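Local coordinates for protein protocatechuate decarboxylase (Klebsiella pneumoniae, PDB 5O3M) that decarboxylates 3,4-dihydroxybenzoic acid (protocatechuate) to catechol, as a member of the UbiD family of prenylated-flavin-dependent decarboxylases, at residues N40-T45 and A77-N82. Residues are numbered along the deposited sequence; the frame is centred on the assembly and turned at random.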
ATOM      1  N   ASN A  40      13.835  22.791 -44.595  1.00 58.86           N
ATOM      2  CA  ASN A  40      12.761  21.972 -44.035  1.00 51.40           C
ATOM      3  C   ASN A  40      12.003  22.685 -42.909  1.00 52.21           C
ATOM      4  O   ASN A  40      11.447  22.041 -42.020  1.00 53.88           O
ATOM      5  CB  ASN A  40      13.296  20.615 -43.571  1.00 45.78           C
ATOM      6  CG  ASN A  40      14.107  19.896 -44.656  1.00 63.41           C
ATOM      7  OD1 ASN A  40      15.239  19.473 -44.413  1.00 73.91           O
ATOM      8  ND2 ASN A  40      13.536  19.768 -45.858  1.00 62.24           N
ATOM      9  N   GLN A  41      11.944  24.016 -42.955  1.00 52.26           N
ATOM     10  CA  GLN A  41      11.159  24.798 -42.011  1.00 48.01           C
ATOM     11  C   GLN A  41       9.871  25.352 -42.605  1.00 45.58           C
ATOM     12  O   GLN A  41       8.889  25.525 -41.882  1.00 42.10           O
ATOM     13  CB  GLN A  41      12.001  25.955 -41.457  1.00 36.41           C
ATOM     14  CG  GLN A  41      13.056  25.490 -40.482  1.00 36.83           C
ATOM     15  CD  GLN A  41      12.441  24.818 -39.251  1.00 42.93           C
ATOM     16  OE1 GLN A  41      11.329  25.145 -38.831  1.00 50.69           O
ATOM     17  NE2 GLN A  41      13.162  23.867 -38.684  1.00 46.16           N
ATOM     18  N   TYR A  42       9.855  25.625 -43.903  1.00 45.12           N
ATOM     19  CA  TYR A  42       8.693  26.164 -44.582  1.00 43.62           C
ATOM     20  C   TYR A  42       8.472  25.340 -45.837  1.00 48.21           C
ATOM     21  O   TYR A  42       9.426  25.054 -46.568  1.00 50.50           O
ATOM     22  CB  TYR A  42       8.901  27.660 -44.916  1.00 40.14           C
ATOM     23  CG  TYR A  42       7.712  28.321 -45.580  1.00 39.61           C
ATOM     24  CD1 TYR A  42       6.563  28.652 -44.851  1.00 42.31           C
ATOM     25  CD2 TYR A  42       7.727  28.592 -46.943  1.00 37.94           C
ATOM     26  CE1 TYR A  42       5.472  29.252 -45.475  1.00 40.47           C
ATOM     27  CE2 TYR A  42       6.654  29.192 -47.576  1.00 42.14           C
ATOM     28  CZ  TYR A  42       5.530  29.522 -46.848  1.00 49.03           C
ATOM     29  OH  TYR A  42       4.469  30.113 -47.516  1.00 57.00           O
ATOM     30  N   LEU A  43       7.220  24.939 -46.080  1.00 40.44           N
ATOM     31  CA  LEU A  43       6.888  24.177 -47.279  1.00 45.86           C
ATOM     32  C   LEU A  43       5.577  24.681 -47.870  1.00 45.98           C
ATOM     33  O   LEU A  43       4.622  24.938 -47.132  1.00 47.31           O
ATOM     34  CB  LEU A  43       6.792  22.675 -46.973  1.00 45.75           C
ATOM     35  CG  LEU A  43       6.395  21.754 -48.131  1.00 45.74           C
ATOM     36  CD1 LEU A  43       7.503  21.681 -49.158  1.00 38.37           C
ATOM     37  CD2 LEU A  43       6.049  20.363 -47.597  1.00 48.08           C
ATOM     38  N   GLU A  44       5.544  24.837 -49.201  1.00 42.05           N
ATOM     39  CA  GLU A  44       4.340  25.230 -49.931  1.00 49.78           C
ATOM     40  C   GLU A  44       3.858  24.110 -50.849  1.00 53.77           C
ATOM     41  O   GLU A  44       4.647  23.273 -51.308  1.00 52.73           O
ATOM     42  CB  GLU A  44       4.567  26.488 -50.778  1.00 51.06           C
ATOM     43  CG  GLU A  44       4.833  27.755 -49.983  1.00 57.43           C
ATOM     44  CD  GLU A  44       4.541  28.997 -50.793  1.00 59.28           C
ATOM     45  OE1 GLU A  44       4.180  28.829 -51.975  1.00 63.79           O
ATOM     46  OE2 GLU A  44       4.639  30.125 -50.252  1.00 55.12           O
ATOM     47  N   THR A  45       2.548  24.104 -51.121  1.00 44.66           N
ATOM     48  CA  THR A  45       1.985  23.212 -52.124  1.00 42.10           C
ATOM     49  C   THR A  45       0.921  23.940 -52.928  1.00 44.00           C
ATOM     50  O   THR A  45       0.113  24.688 -52.369  1.00 43.84           O
ATOM     51  CB  THR A  45       1.383  21.946 -51.517  1.00 43.67           C
ATOM     52  OG1 THR A  45       0.783  21.175 -52.561  1.00 49.68           O
ATOM     53  CG2 THR A  45       0.339  22.272 -50.429  1.00 36.73           C
ATOM     54  N   ALA A  77       6.575  24.117 -41.302  1.00 48.71           N
ATOM     55  CA  ALA A  77       5.295  24.799 -41.449  1.00 43.60           C
ATOM     56  C   ALA A  77       4.858  24.700 -42.906  1.00 47.30           C
ATOM     57  O   ALA A  77       5.689  24.671 -43.817  1.00 46.85           O
ATOM     58  CB  ALA A  77       5.415  26.261 -41.021  1.00 41.64           C
ATOM     59  N   MET A  78       3.551  24.614 -43.140  1.00 46.79           N
ATOM     60  CA  MET A  78       3.076  24.302 -44.482  1.00 45.18           C
ATOM     61  C   MET A  78       2.043  25.308 -44.967  1.00 43.41           C
ATOM     62  O   MET A  78       1.064  25.590 -44.269  1.00 40.39           O
ATOM     63  CB  MET A  78       2.496  22.895 -44.532  1.00 42.48           C
ATOM     64  CG  MET A  78       2.180  22.435 -45.933  1.00 49.13           C
ATOM     65  SD  MET A  78       2.201  20.645 -46.063  1.00 50.53           S
ATOM     66  CE  MET A  78       1.798  20.399 -47.794  1.00 44.71           C
ATOM     67  N   MET A  79       2.255  25.833 -46.174  1.00 45.87           N
ATOM     68  CA  MET A  79       1.318  26.743 -46.822  1.00 41.04           C
ATOM     69  C   MET A  79       0.579  25.992 -47.924  1.00 49.42           C
ATOM     70  O   MET A  79       1.210  25.432 -48.830  1.00 53.85           O
ATOM     71  CB  MET A  79       2.039  27.968 -47.386  1.00 45.20           C
ATOM     72  CG  MET A  79       1.128  29.033 -48.034  1.00 44.16           C
ATOM     73  SD  MET A  79       0.223  30.037 -46.832  1.00 45.58           S
ATOM     74  CE  MET A  79       1.510  31.125 -46.217  1.00 36.52           C
ATOM     75  N   PHE A  80      -0.758  25.981 -47.840  1.00 41.92           N
ATOM     76  CA  PHE A  80      -1.620  25.426 -48.884  1.00 39.49           C
ATOM     77  C   PHE A  80      -2.123  26.578 -49.758  1.00 47.25           C
ATOM     78  O   PHE A  80      -2.954  27.387 -49.320  1.00 43.08           O
ATOM     79  CB  PHE A  80      -2.780  24.641 -48.267  1.00 37.01           C
ATOM     80  CG  PHE A  80      -2.357  23.378 -47.578  1.00 37.14           C
ATOM     81  CD1 PHE A  80      -1.897  23.406 -46.262  1.00 37.98           C
ATOM     82  CD2 PHE A  80      -2.396  22.160 -48.238  1.00 41.01           C
ATOM     83  CE1 PHE A  80      -1.501  22.229 -45.605  1.00 39.97           C
ATOM     84  CE2 PHE A  80      -1.990  20.971 -47.585  1.00 38.93           C
ATOM     85  CZ  PHE A  80      -1.543  21.015 -46.274  1.00 38.90           C
ATOM     86  N   ASN A  81      -1.618  26.654 -50.991  1.00 48.76           N
ATOM     87  CA  ASN A  81      -1.945  27.766 -51.879  1.00 52.52           C
ATOM     88  C   ASN A  81      -3.229  27.563 -52.667  1.00 48.37           C
ATOM     89  O   ASN A  81      -3.816  28.545 -53.129  1.00 44.60           O
ATOM     90  CB  ASN A  81      -0.814  28.008 -52.887  1.00 52.53           C
ATOM     91  CG  ASN A  81       0.399  28.648 -52.262  1.00 53.38           C
ATOM     92  OD1 ASN A  81       0.289  29.437 -51.318  1.00 53.70           O
ATOM     93  ND2 ASN A  81       1.576  28.321 -52.796  1.00 48.64           N
ATOM     94  N   ASN A  82      -3.653  26.324 -52.870  1.00 49.45           N
ATOM     95  CA  ASN A  82      -4.750  26.006 -53.783  1.00 49.04           C
ATOM     96  C   ASN A  82      -5.844  25.357 -52.941  1.00 48.65           C
ATOM     97  O   ASN A  82      -5.743  24.181 -52.582  1.00 46.33           O
ATOM     98  CB  ASN A  82      -4.256  25.097 -54.905  1.00 49.23           C
ATOM     99  CG  ASN A  82      -5.305  24.831 -55.971  1.00 57.96           C
ATOM    100  OD1 ASN A  82      -6.482  25.180 -55.831  1.00 63.75           O
ATOM    101  ND2 ASN A  82      -4.876  24.189 -57.048  1.00 55.57           N
TER
HETATM  102  O   HOH W   1       2.090  31.179 -50.730  1.00 45.13           O
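E44 and N81 meet through their polar ends: N81 ND2 donates to E44 OE1 at 2.8 Å. The bond lies almost in the amide plane of N81 but reaches OE1 from above the carboxylate, 55° out of its plane, the two flat groups being nearly perpendicular. The other oxygen, E44 OE2, accepts a bond from Y42 OH at 2.7 Å and a second from a water that also donates to N81 OD1. Because Y42 holds CG anti to its N (chi1 -178°), the side chain leans forward along its strand, which brings OH over M79, 3.2 Å from M79 CB. M79, bent at chi2 and chi3, wraps its CE past the same hydroxyl.

On the opposite face, T45 CG2 touches both M78 and F80, 3.5 Å from M78 CE and 3.5 Å from F80 CD2. The extended M78 chain carries its methyl forward to T45, while SD passes L43 CD2 at 4.2 Å.

Backbone pairing sets the register, Y42 with A77 through to T45 with F80. Strands 42-45 and 77-80 run parallel, 21° between their directions and axes 4.6 Å apart; the bonds alternate from A77 N to Q41 O through to N81 N to T45 O (3.0 Å). Helix 54-62 connects the strands in a beta-alpha-beta unit of the UbiD N-terminal domain and packs on M78 and F80; helix 28-36 touches Y42 and M79 on the other face. T45 OG1 bonds F506 O of the second subunit, and N81 ND2 also bonds D46 OD1.

Across the L43, T45, M78 and F80 face the side chains thus meet through apolar groups; the other face adds a carboxylate whose three bonds, from Y42 OH, N81 ND2 and the water, probably stabilise its negative charge and restrict its rotation.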